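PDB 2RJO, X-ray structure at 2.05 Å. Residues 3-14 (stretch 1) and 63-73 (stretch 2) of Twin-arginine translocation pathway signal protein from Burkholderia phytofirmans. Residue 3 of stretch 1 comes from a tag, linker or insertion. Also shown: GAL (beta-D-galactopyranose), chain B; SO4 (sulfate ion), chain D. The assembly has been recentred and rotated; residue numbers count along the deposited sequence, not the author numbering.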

# COMPACT_ATOMS: atom_id res chain seq x y z
N LEU A 3 12.57 -12.34 -30.88
CA LEU A 3 13.02 -11.71 -29.63
C LEU A 3 13.04 -10.18 -29.74
O LEU A 3 13.93 -9.60 -30.37
CB LEU A 3 14.40 -12.23 -29.23
CG LEU A 3 14.85 -11.94 -27.80
CD1 LEU A 3 15.65 -10.65 -27.74
CD2 LEU A 3 13.66 -11.88 -26.86
N GLY A 4 12.03 -9.53 -29.18
CA GLY A 4 11.93 -8.08 -29.24
C GLY A 4 12.31 -7.42 -27.93
O GLY A 4 13.14 -7.94 -27.17
N GLN A 5 11.70 -6.27 -27.65
CA GLN A 5 11.99 -5.54 -26.42
C GLN A 5 11.34 -6.20 -25.23
O GLN A 5 10.33 -6.89 -25.35
CB GLN A 5 11.45 -4.12 -26.48
CG GLN A 5 11.57 -3.41 -27.80
CD GLN A 5 10.65 -2.21 -27.84
OE1 GLN A 5 10.88 -1.23 -27.15
NE2 GLN A 5 9.59 -2.30 -28.64
N THR A 6 11.94 -5.99 -24.06
CA THR A 6 11.40 -6.53 -22.83
C THR A 6 10.14 -5.72 -22.53
O THR A 6 10.11 -4.51 -22.76
CB THR A 6 12.39 -6.36 -21.66
OG1 THR A 6 13.49 -7.26 -21.84
CG2 THR A 6 11.71 -6.67 -20.35
N THR A 7 9.10 -6.38 -22.04
CA THR A 7 7.87 -5.67 -21.70
C THR A 7 7.84 -5.42 -20.20
O THR A 7 8.24 -6.26 -19.41
CB THR A 7 6.61 -6.48 -22.12
OG1 THR A 7 6.59 -6.62 -23.55
CG2 THR A 7 5.35 -5.77 -21.69
N LEU A 8 7.39 -4.23 -19.82
CA LEU A 8 7.28 -3.92 -18.41
C LEU A 8 5.78 -3.92 -18.10
O LEU A 8 5.00 -3.30 -18.82
CB LEU A 8 7.90 -2.55 -18.10
CG LEU A 8 9.40 -2.40 -18.37
CD1 LEU A 8 9.84 -1.00 -18.03
CD2 LEU A 8 10.17 -3.41 -17.54
N ALA A 9 5.38 -4.63 -17.04
CA ALA A 9 3.97 -4.68 -16.67
C ALA A 9 3.77 -4.43 -15.18
O ALA A 9 4.63 -4.76 -14.37
CB ALA A 9 3.38 -6.02 -17.05
N CYS A 10 2.63 -3.84 -14.84
CA CYS A 10 2.31 -3.55 -13.45
C CYS A 10 0.89 -4.00 -13.14
O CYS A 10 -0.08 -3.56 -13.79
CB CYS A 10 2.46 -2.05 -13.19
SG CYS A 10 2.29 -1.58 -11.46
N SER A 11 0.75 -4.90 -12.17
CA SER A 11 -0.55 -5.43 -11.78
C SER A 11 -1.00 -4.93 -10.42
O SER A 11 -0.26 -5.00 -9.44
CB SER A 11 -0.53 -6.96 -11.76
OG SER A 11 -1.75 -7.47 -11.26
N PHE A 12 -2.24 -4.45 -10.36
CA PHE A 12 -2.81 -3.95 -9.12
C PHE A 12 -4.33 -4.02 -9.10
O PHE A 12 -4.97 -4.27 -10.12
CB PHE A 12 -2.32 -2.52 -8.86
CG PHE A 12 -2.48 -1.61 -10.03
CD1 PHE A 12 -3.64 -0.86 -10.19
CD2 PHE A 12 -1.48 -1.52 -10.99
CE1 PHE A 12 -3.81 -0.02 -11.29
CE2 PHE A 12 -1.64 -0.68 -12.10
CZ PHE A 12 -2.80 0.07 -12.25
N ARG A 13 -4.92 -3.80 -7.93
CA ARG A 13 -6.36 -3.91 -7.78
C ARG A 13 -7.24 -2.93 -8.55
O ARG A 13 -8.06 -3.37 -9.35
CB ARG A 13 -6.72 -3.89 -6.29
CG ARG A 13 -7.94 -4.73 -5.94
CD ARG A 13 -8.15 -4.87 -4.45
NE ARG A 13 -7.13 -5.69 -3.78
CZ ARG A 13 -6.08 -5.19 -3.14
NH1 ARG A 13 -5.89 -3.88 -3.08
NH2 ARG A 13 -5.22 -6.01 -2.55
N SER A 14 -7.10 -1.62 -8.33
CA SER A 14 -7.96 -0.68 -9.03
C SER A 14 -7.46 0.73 -9.28
O SER A 14 -6.65 1.26 -8.51
CB SER A 14 -9.29 -0.58 -8.29
OG SER A 14 -9.84 -1.87 -8.11
N GLY A 63 7.79 -14.93 -22.20
CA GLY A 63 8.52 -14.78 -20.96
C GLY A 63 9.36 -13.52 -20.84
O GLY A 63 9.81 -13.18 -19.75
N ASN A 64 9.59 -12.83 -21.95
CA ASN A 64 10.40 -11.61 -21.94
C ASN A 64 9.60 -10.49 -21.27
O ASN A 64 9.18 -9.53 -21.92
CB ASN A 64 10.78 -11.25 -23.37
CG ASN A 64 11.75 -10.09 -23.45
OD1 ASN A 64 12.60 -9.91 -22.58
ND2 ASN A 64 11.63 -9.31 -24.52
N LEU A 65 9.42 -10.61 -19.96
CA LEU A 65 8.63 -9.65 -19.20
C LEU A 65 9.16 -9.38 -17.79
O LEU A 65 9.74 -10.25 -17.15
CB LEU A 65 7.19 -10.16 -19.13
CG LEU A 65 6.18 -9.57 -18.14
CD1 LEU A 65 5.71 -8.21 -18.61
CD2 LEU A 65 4.98 -10.51 -18.03
N VAL A 66 8.95 -8.15 -17.33
CA VAL A 66 9.34 -7.74 -15.99
C VAL A 66 8.07 -7.22 -15.32
O VAL A 66 7.52 -6.19 -15.71
CB VAL A 66 10.39 -6.61 -16.01
CG1 VAL A 66 10.66 -6.12 -14.59
CG2 VAL A 66 11.68 -7.10 -16.64
N LEU A 67 7.61 -7.95 -14.31
CA LEU A 67 6.39 -7.61 -13.61
C LEU A 67 6.56 -7.07 -12.19
O LEU A 67 7.32 -7.62 -11.39
CB LEU A 67 5.50 -8.85 -13.56
CG LEU A 67 4.17 -8.72 -12.82
CD1 LEU A 67 3.28 -7.77 -13.59
CD2 LEU A 67 3.52 -10.07 -12.68
N ASN A 68 5.84 -5.99 -11.88
CA ASN A 68 5.85 -5.39 -10.55
C ASN A 68 4.40 -5.49 -10.11
O ASN A 68 3.56 -4.71 -10.56
CB ASN A 68 6.28 -3.92 -10.59
CG ASN A 68 6.33 -3.29 -9.21
OD1 ASN A 68 6.41 -4.00 -8.21
ND2 ASN A 68 6.29 -1.96 -9.15
N VAL A 69 4.10 -6.45 -9.24
CA VAL A 69 2.73 -6.68 -8.81
C VAL A 69 2.39 -6.59 -7.32
O VAL A 69 3.17 -6.99 -6.45
CB VAL A 69 2.26 -8.08 -9.31
CG1 VAL A 69 3.18 -9.16 -8.76
CG2 VAL A 69 0.82 -8.35 -8.88
N ASP A 70 1.21 -6.05 -7.06
CA ASP A 70 0.64 -5.89 -5.72
C ASP A 70 -0.47 -6.96 -5.73
O ASP A 70 -1.58 -6.69 -6.19
CB ASP A 70 0.03 -4.49 -5.58
CG ASP A 70 -0.59 -4.23 -4.21
OD1 ASP A 70 -1.04 -5.19 -3.54
OD2 ASP A 70 -0.65 -3.05 -3.80
N PRO A 71 -0.17 -8.19 -5.26
CA PRO A 71 -1.16 -9.27 -5.24
C PRO A 71 -2.47 -8.91 -4.55
O PRO A 71 -2.47 -8.40 -3.43
CB PRO A 71 -0.41 -10.39 -4.51
CG PRO A 71 0.99 -10.18 -4.94
CD PRO A 71 1.13 -8.67 -4.78
N ASN A 72 -3.58 -9.19 -5.23
CA ASN A 72 -4.92 -8.92 -4.72
C ASN A 72 -5.08 -9.55 -3.33
O ASN A 72 -5.65 -8.94 -2.43
CB ASN A 72 -5.96 -9.50 -5.69
CG ASN A 72 -7.38 -9.24 -5.25
OD1 ASN A 72 -7.77 -8.10 -5.01
ND2 ASN A 72 -8.17 -10.32 -5.15
N ASP A 73 -4.56 -10.76 -3.18
CA ASP A 73 -4.61 -11.47 -1.91
C ASP A 73 -3.25 -12.14 -1.74
O ASP A 73 -2.52 -12.34 -2.72
CB ASP A 73 -5.72 -12.54 -1.91
CG ASP A 73 -6.85 -12.22 -0.92
OD1 ASP A 73 -6.60 -11.48 0.06
OD2 ASP A 73 -8.00 -12.72 -1.12
C1 GAL B . -4.46 -0.70 -1.18
C2 GAL B . -4.09 0.18 0.04
C3 GAL B . -2.59 0.01 0.32
C4 GAL B . -2.30 -1.47 0.61
C5 GAL B . -2.73 -2.27 -0.65
C6 GAL B . -2.47 -3.74 -0.40
O1 GAL B . -5.87 -0.56 -1.45
O2 GAL B . -4.37 1.55 -0.26
O3 GAL B . -2.22 0.79 1.46
O4 GAL B . -3.08 -1.88 1.73
O5 GAL B . -4.16 -2.09 -0.91
O6 GAL B . -2.86 -4.45 -1.56
S SO4 D . -8.38 -0.83 -3.85
O1 SO4 D . -8.55 -1.15 -5.29
O2 SO4 D . -7.95 -2.02 -3.09
O3 SO4 D . -9.65 -0.28 -3.31
O4 SO4 D . -7.32 0.20 -3.73
O HOH W 1 10.71 -10.65 -27.08
O HOH W 2 8.30 -8.62 -24.48
O HOH W 3 -2.55 -7.75 -8.62
O HOH W 4 -3.58 -4.99 -5.57

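Arg-13, just past the end of its strand, ties the two stretches to a sugar: NE donates to Asn-72 OD1 (2.8 Å) and NH2 to Asn-72 O (3.0 Å), while NH2 also donates to GAL O6 (3.0 Å), which in turn donates to Asp-70 OD1 (2.8 Å). Arg-13 NH1 reaches sulfate O2 (2.8 Å), so every nitrogen of the guanidinium is used. Asp-70 OD1 lies 4.4 Å from Arg-13 NH2 and well out of the guanidinium plane; the charges attract, but the galactose hydroxyl bridges them. Leading up to this site, strands 7-12 and 65-69 run parallel. Thr-7, Ala-9 and Ser-11 each spend both N and O on backbone atoms of the other stretch, from Thr-7 N to Asn-64 O (3.2 Å) through Ala-9 N to Val-66 O (3.0 Å) to Asp-70 N to Ser-11 O (3.0 Å). On one face, the small Ala-9 leaves room for two leucines, its CB meeting Leu-65 CD1 at 3.6 Å and Leu-67 CD1 at 3.9 Å; on the other, Leu-8 CD2 packs on Val-66 CB (3.6 Å). At the N-terminal end of the pairing, Thr-6 OG1 donates to Asn-64 OD1 (2.9 Å), and one water joins Gln-5 O, Thr-7 OG1 and Asn-64 O. The contact buries 805 Å², both sides summed.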